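Local coordinates for protein MarR-family transcriptional regulator (PDB 6PCO) that probably acts as a DNA-binding transcription factor that regulates biofilm formation in Bordetella, with its DNA binding controlled by 6-hydroxynicotinic acid, at residues V67-Q72 and E157-S162. Numbering follows the deposited sequence.
Sequences VAIFQQ and EQITQS. With BU1 (1,4-butanediol), chain E.
The F70 ring is the flat group here, and the CD1 methyl of I159 comes to it obliquely. The approach is along the CD2 side of the ring, with I159 CD1 3.5 Å from F70 CD2. With CG swung opposite the backbone N (chi1 180°), the F70 ring is placed where its CD2 side meets this methyl. The F70 side chain also packs on A81 and F84 of helix 81-93. I159 leans on the backbone of F70 as well: its CG1 is 4.0 Å from F70 CA. The extended outer torsion of I159 (chi2 160°) carries CD1 out to the ring. Its other branch serves I69, and CG2 of I159 meets CG2 of I69 at 3.9 Å. These two side chains run past each other in opposite directions. I69 CG2 also reaches S162 CB, at 3.7 Å.

The contact joins helix 55-73 to helix 143-164, whose local axes are 9.4 Å apart and run roughly antiparallel, at 143°. In the MarR fold, helices from the two ends of the chain build the dimerisation region. The winged helix-turn-helix, with its two-stranded wing 125-129/137-141, lies between them in sequence.

The CB of T160 points away from 67-72, and T160 belongs to the 1,4-butanediol pocket with H66 and V85. Its OG1 takes a weak hydrogen bond from O5 of the diol, but the modelled position of OG1 is uncertain. The diol is also hydrogen-bonded to H66, and to G56 and R60 of the second subunit, so the pocket sits at the subunit interface. R65, on helix 55-73, donates a hydrogen bond to S162 O.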
loop_
_atom_site.group_PDB
_atom_site.type_symbol
_atom_site.label_atom_id
_atom_site.label_comp_id
_atom_site.label_asym_id
_atom_site.label_seq_id
_atom_site.Cartn_x
_atom_site.Cartn_y
_atom_site.Cartn_z
ATOM N N VAL A 67 0.296 -4.311 -7.508
ATOM C CA VAL A 67 1.741 -4.047 -7.645
ATOM C C VAL A 67 2.408 -5.208 -8.400
ATOM O O VAL A 67 3.260 -4.974 -9.255
ATOM C CB VAL A 67 2.419 -3.760 -6.290
ATOM C CG1 VAL A 67 3.933 -3.837 -6.387
ATOM C CG2 VAL A 67 2.007 -2.400 -5.741
ATOM N N ALA A 68 2.016 -6.449 -8.095
ATOM C CA ALA A 68 2.467 -7.606 -8.872
ATOM C C ALA A 68 2.104 -7.415 -10.353
ATOM O O ALA A 68 2.946 -7.594 -11.223
ATOM C CB ALA A 68 1.878 -8.884 -8.320
ATOM N N ILE A 69 0.847 -7.046 -10.632
ATOM C CA ILE A 69 0.440 -6.835 -11.990
ATOM C C ILE A 69 1.344 -5.760 -12.599
ATOM O O ILE A 69 1.826 -5.914 -13.720
ATOM C CB ILE A 69 -1.048 -6.460 -12.080
ATOM C CG1 ILE A 69 -1.937 -7.682 -11.884
ATOM C CG2 ILE A 69 -1.363 -5.754 -13.394
ATOM C CD1 ILE A 69 -3.354 -7.338 -11.484
ATOM N N PHE A 70 1.539 -4.657 -11.871
ATOM C CA PHE A 70 2.346 -3.529 -12.372
ATOM C C PHE A 70 3.725 -4.047 -12.803
ATOM O O PHE A 70 4.181 -3.720 -13.883
ATOM C CB PHE A 70 2.472 -2.416 -11.318
ATOM C CG PHE A 70 3.295 -1.237 -11.772
ATOM C CD1 PHE A 70 4.681 -1.260 -11.684
ATOM C CD2 PHE A 70 2.695 -0.127 -12.341
ATOM C CE1 PHE A 70 5.445 -0.194 -12.139
ATOM C CE2 PHE A 70 3.461 0.927 -12.818
ATOM C CZ PHE A 70 4.833 0.894 -12.713
ATOM N N GLN A 71 4.357 -4.850 -11.929
ATOM C CA GLN A 71 5.755 -5.322 -12.068
ATOM C C GLN A 71 5.893 -6.312 -13.234
ATOM O O GLN A 71 6.886 -6.283 -13.961
ATOM C CB GLN A 71 6.223 -5.965 -10.763
ATOM C CG GLN A 71 6.523 -4.940 -9.679
ATOM C CD GLN A 71 6.848 -5.556 -8.339
ATOM O OE1 GLN A 71 6.203 -6.504 -7.898
ATOM N NE2 GLN A 71 7.861 -5.008 -7.684
ATOM N N GLN A 72 4.892 -7.185 -13.381
ATOM C CA GLN A 72 4.828 -8.160 -14.441
ATOM C C GLN A 72 4.679 -7.472 -15.814
ATOM O O GLN A 72 5.339 -7.872 -16.756
ATOM C CB GLN A 72 3.702 -9.157 -14.157
ATOM C CG GLN A 72 4.026 -10.106 -13.008
ATOM C CD GLN A 72 3.051 -11.255 -12.929
ATOM O OE1 GLN A 72 2.793 -11.935 -13.919
ATOM N NE2 GLN A 72 2.500 -11.485 -11.746
ATOM N N GLU A 157 -2.128 1.545 -18.957
ATOM C CA GLU A 157 -3.545 1.371 -19.315
ATOM C C GLU A 157 -3.891 -0.113 -19.216
ATOM O O GLU A 157 -4.888 -0.481 -18.635
ATOM C CB GLU A 157 -3.850 1.959 -20.700
ATOM C CG GLU A 157 -4.315 3.412 -20.653
ATOM C CD GLU A 157 -4.038 4.286 -21.876
ATOM O OE1 GLU A 157 -3.853 3.729 -22.985
ATOM O OE2 GLU A 157 -3.999 5.541 -21.718
ATOM N N GLN A 158 -3.021 -0.953 -19.765
ATOM C CA GLN A 158 -3.132 -2.400 -19.634
ATOM C C GLN A 158 -3.158 -2.787 -18.147
ATOM O O GLN A 158 -4.078 -3.442 -17.683
ATOM C CB GLN A 158 -1.964 -3.050 -20.372
ATOM C CG GLN A 158 -2.297 -4.413 -20.949
ATOM C CD GLN A 158 -1.062 -5.010 -21.578
ATOM O OE1 GLN A 158 -0.572 -4.535 -22.605
ATOM N NE2 GLN A 158 -0.525 -6.038 -20.935
ATOM N N ILE A 159 -2.162 -2.330 -17.379
ATOM C CA ILE A 159 -2.130 -2.603 -15.943
ATOM C C ILE A 159 -3.502 -2.308 -15.317
ATOM O O ILE A 159 -4.055 -3.152 -14.589
ATOM C CB ILE A 159 -0.996 -1.834 -15.244
ATOM C CG1 ILE A 159 0.367 -2.403 -15.640
ATOM C CG2 ILE A 159 -1.187 -1.844 -13.730
ATOM C CD1 ILE A 159 1.522 -1.469 -15.411
ATOM N N THR A 160 -4.041 -1.114 -15.575
ATOM C CA THR A 160 -5.372 -0.742 -15.063
ATOM C C THR A 160 -6.396 -1.821 -15.438
ATOM O O THR A 160 -7.138 -2.280 -14.564
ATOM C CB THR A 160 -5.831 0.619 -15.587
ATOM O OG1 THR A 160 -4.990 1.618 -15.019
ATOM C CG2 THR A 160 -7.266 0.937 -15.246
ATOM N N GLN A 161 -6.416 -2.216 -16.721
ATOM C CA GLN A 161 -7.342 -3.238 -17.219
ATOM C C GLN A 161 -7.175 -4.543 -16.433
ATOM O O GLN A 161 -8.159 -5.087 -15.924
ATOM C CB GLN A 161 -7.150 -3.501 -18.713
ATOM C CG GLN A 161 -7.613 -2.362 -19.614
ATOM C CD GLN A 161 -9.002 -1.880 -19.270
ATOM O OE1 GLN A 161 -9.972 -2.642 -19.261
ATOM N NE2 GLN A 161 -9.104 -0.600 -18.944
ATOM N N SER A 162 -5.935 -5.023 -16.309
ATOM C CA SER A 162 -5.638 -6.259 -15.558
ATOM C C SER A 162 -6.131 -6.136 -14.115
ATOM O O SER A 162 -6.750 -7.060 -13.606
ATOM C CB SER A 162 -4.183 -6.592 -15.581
ATOM O OG SER A 162 -3.770 -6.917 -16.894
HETATM C C1 BU1 E . -3.154 1.686 -12.785
HETATM C C2 BU1 E . -2.475 2.651 -11.797
HETATM C C3 BU1 E . -0.947 2.560 -11.776
HETATM C C4 BU1 E . -0.412 3.309 -10.542
HETATM O O5 BU1 E . -4.450 1.207 -12.318
HETATM O O6 BU1 E . 0.032 2.445 -9.468
#